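Putative sugar ABC transporter, substrate-binding protein (Clostridium phytofermentans, PDB 4WZZ) binds L-rhamnose in the cleft between its two lobes and probably serves as the solute receptor of a sugar ABC transporter. Local coordinates at residues A[61-64]-A[68-71]. Sequence-based numbering, arbitrary orientation.
Sequences VKSA and YNQK. With RAM (alpha-L-rhamnopyranose), chain B.
Asn69 ND2, the side-chain amide nitrogen, is held by two acceptors where the loop after strand 56-60 meets the first turns of helix 67-82. It donates to Ser63 O, 2.9 Å away and nearly straight (N-H...O 162°), arriving in the carbonyl plane on a lone pair, while the acceptor lies almost in the plane of the amide. A water takes a second bond from ND2 at 3.0 Å and also meets Ser63 OG. Another water lies 2.8 Å from Asn69 OD1, placed to donate to it, and takes a weak bond from Lys62 N. With CG anti to its own carbonyl carbon (chi1 -68°), Asn69 directs this amide into the turn of the loop, and its CB rests against Val61, the two CB atoms 3.9 Å apart.

Lys62 and Tyr68 approach the bound rhamnose from opposite sides of its mean plane. Beyond CG the lysine chain runs fully extended into the pocket, where NZ donates to O2 of the sugar at 2.9 Å and more weakly to O3; Asn192, from the other lobe, accepts a further bond from NZ. Tyr68, whose CG is anti to the backbone N (chi1 169°), sets its ring roughly parallel to the pyranose, with C5 of rhamnose 4.1 Å above the ring plane and over its centre. Its closest approach is Tyr68 CG to O1 of the sugar, 3.3 Å. The phenol oxygen is hydrogen-bonded to Asp143 and Trp297, which should hold the far end of the ring in place. Asp143 also binds the sugar.

At this strand-to-helix turn in the cleft of a periplasmic binding protein, a buried asparagine amide ties loop to helix, while the residues next to Ser63 and Asn69 supply an ammonium group and an aromatic face for recognising L-rhamnose.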
ATOM      1  N   VAL A  61       9.383   4.912  -5.200  1.00 13.25           N
ATOM      2  CA  VAL A  61       8.460   4.530  -4.145  1.00 12.56           C
ATOM      3  C   VAL A  61       7.881   5.798  -3.500  1.00 12.45           C
ATOM      4  O   VAL A  61       8.221   6.894  -3.895  1.00 12.94           O
ATOM      5  CB  VAL A  61       9.150   3.632  -3.093  1.00 12.15           C
ATOM      6  CG1 VAL A  61       9.630   2.354  -3.727  1.00 13.18           C
ATOM      7  CG2 VAL A  61      10.312   4.347  -2.441  1.00 14.02           C
ATOM      8  N   LYS A  62       7.000   5.656  -2.514  1.00 13.54           N
ATOM      9  CA  LYS A  62       6.405   6.834  -1.896  1.00 11.89           C
ATOM     10  C   LYS A  62       7.453   7.666  -1.155  1.00 12.00           C
ATOM     11  O   LYS A  62       7.462   8.884  -1.223  1.00 13.67           O
ATOM     12  CB  LYS A  62       5.346   6.433  -0.874  1.00 11.32           C
ATOM     13  CG  LYS A  62       3.987   6.049  -1.378  1.00 11.37           C
ATOM     14  CD  LYS A  62       3.014   6.038  -0.165  1.00 12.08           C
ATOM     15  CE  LYS A  62       1.615   5.729  -0.569  1.00 11.59           C
ATOM     16  NZ  LYS A  62       0.738   5.651   0.629  1.00 10.73           N
ATOM     17  N   SER A  63       8.321   7.005  -0.397  1.00 11.73           N
ATOM     18  CA  SER A  63       9.209   7.730   0.496  1.00 11.89           C
ATOM     19  C   SER A  63      10.315   6.889   1.102  1.00 11.83           C
ATOM     20  O   SER A  63      10.215   5.665   1.192  1.00 14.54           O
ATOM     21  CB  SER A  63       8.412   8.366   1.639  1.00 13.77           C
ATOM     22  OG  SER A  63       7.762   7.367   2.432  1.00 14.48           O
ATOM     23  N   ALA A  64      11.356   7.590   1.535  1.00 12.28           N
ATOM     24  CA  ALA A  64      12.439   7.010   2.337  1.00 12.40           C
ATOM     25  C   ALA A  64      11.949   6.658   3.738  1.00 11.90           C
ATOM     26  O   ALA A  64      10.942   7.176   4.195  1.00 16.33           O
ATOM     27  CB  ALA A  64      13.575   8.003   2.447  1.00 15.99           C
ATOM     28  N   TYR A  68       8.474  -1.044   4.262  1.00 10.17           N
ATOM     29  CA  TYR A  68       7.547  -1.591   3.282  1.00 10.16           C
ATOM     30  C   TYR A  68       8.004  -1.186   1.880  1.00 10.46           C
ATOM     31  O   TYR A  68       8.035  -2.002   0.957  1.00 10.77           O
ATOM     32  CB  TYR A  68       6.133  -1.094   3.563  1.00 10.82           C
ATOM     33  CG  TYR A  68       5.153  -1.384   2.465  1.00 10.29           C
ATOM     34  CD1 TYR A  68       5.085  -0.571   1.343  1.00 10.09           C
ATOM     35  CD2 TYR A  68       4.286  -2.470   2.538  1.00 11.28           C
ATOM     36  CE1 TYR A  68       4.181  -0.829   0.318  1.00 10.35           C
ATOM     37  CE2 TYR A  68       3.393  -2.740   1.504  1.00 11.94           C
ATOM     38  CZ  TYR A  68       3.346  -1.914   0.405  1.00 10.45           C
ATOM     39  OH  TYR A  68       2.453  -2.182  -0.617  1.00 10.85           O
ATOM     40  N   ASN A  69       8.399   0.068   1.731  1.00 10.47           N
ATOM     41  CA  ASN A  69       8.824   0.562   0.421  1.00 12.33           C
ATOM     42  C   ASN A  69      10.128  -0.086  -0.034  1.00 11.43           C
ATOM     43  O   ASN A  69      10.350  -0.305  -1.226  1.00 12.52           O
ATOM     44  CB  ASN A  69       9.009   2.079   0.440  1.00 10.90           C
ATOM     45  CG  ASN A  69       7.698   2.836   0.610  1.00 10.61           C
ATOM     46  OD1 ASN A  69       6.624   2.300   0.361  1.00 11.34           O
ATOM     47  ND2 ASN A  69       7.783   4.080   1.037  1.00 11.20           N
ATOM     48  N   GLN A  70      11.009  -0.370   0.914  1.00 11.41           N
ATOM     49  CA  GLN A  70      12.257  -1.047   0.573  1.00 11.99           C
ATOM     50  C   GLN A  70      12.028  -2.481   0.094  1.00 12.39           C
ATOM     51  O   GLN A  70      12.749  -2.978  -0.788  1.00 15.30           O
ATOM     52  CB  GLN A  70      13.199  -0.993   1.775  1.00 12.17           C
ATOM     53  CG  GLN A  70      13.619   0.424   2.023  1.00 12.86           C
ATOM     54  CD  GLN A  70      14.256   0.647   3.394  1.00 21.94           C
ATOM     55  OE1 GLN A  70      15.144  -0.095   3.802  1.00 30.05           O
ATOM     56  NE2 GLN A  70      13.807   1.683   4.098  1.00 30.07           N
ATOM     57  N   LYS A  71      11.042  -3.160   0.673  1.00 11.83           N
ATOM     58  CA  LYS A  71      10.749  -4.532   0.262  1.00 13.16           C
ATOM     59  C   LYS A  71      10.114  -4.527  -1.123  1.00 13.29           C
ATOM     60  O   LYS A  71      10.387  -5.403  -1.941  1.00 13.22           O
ATOM     61  CB  LYS A  71       9.857  -5.233   1.292  1.00 12.53           C
ATOM     62  CG  LYS A  71      10.639  -5.506   2.606  1.00 16.37           C
ATOM     63  CD  LYS A  71       9.769  -5.914   3.739  1.00 21.51           C
ATOM     64  CE  LYS A  71      10.505  -5.799   5.100  1.00 26.73           C
ATOM     65  NZ  LYS A  71      11.840  -6.471   5.098  1.00 27.46           N
TER
HETATM   66  C1  RAM B 401       2.743   2.182   3.884  1.00  9.99           C
HETATM   67  C2  RAM B 401       2.615   2.912   2.552  1.00  9.31           C
HETATM   68  C3  RAM B 401       2.114   2.000   1.432  1.00  9.34           C
HETATM   69  C4  RAM B 401       0.896   1.199   1.879  1.00  8.93           C
HETATM   70  C5  RAM B 401       1.177   0.496   3.205  1.00  6.38           C
HETATM   71  C6  RAM B 401      -0.052  -0.228   3.732  1.00  7.27           C
HETATM   72  O1  RAM B 401       3.817   1.311   3.815  1.00 14.55           O
HETATM   73  O2  RAM B 401       1.733   3.967   2.781  1.00  9.58           O
HETATM   74  O3  RAM B 401       1.843   2.833   0.308  1.00  9.79           O
HETATM   75  O4  RAM B 401       0.556   0.252   0.883  1.00  8.74           O
HETATM   76  O5  RAM B 401       1.590   1.414   4.182  1.00  8.18           O
HETATM   77  O   HOH W   1       5.512   2.672  -2.134  1.00 12.57           O
HETATM   78  O   HOH W   2       5.667   5.626   2.480  1.00  9.91           O
HETATM   79  O   HOH W   3      11.935   3.542   1.922  1.00 24.31           O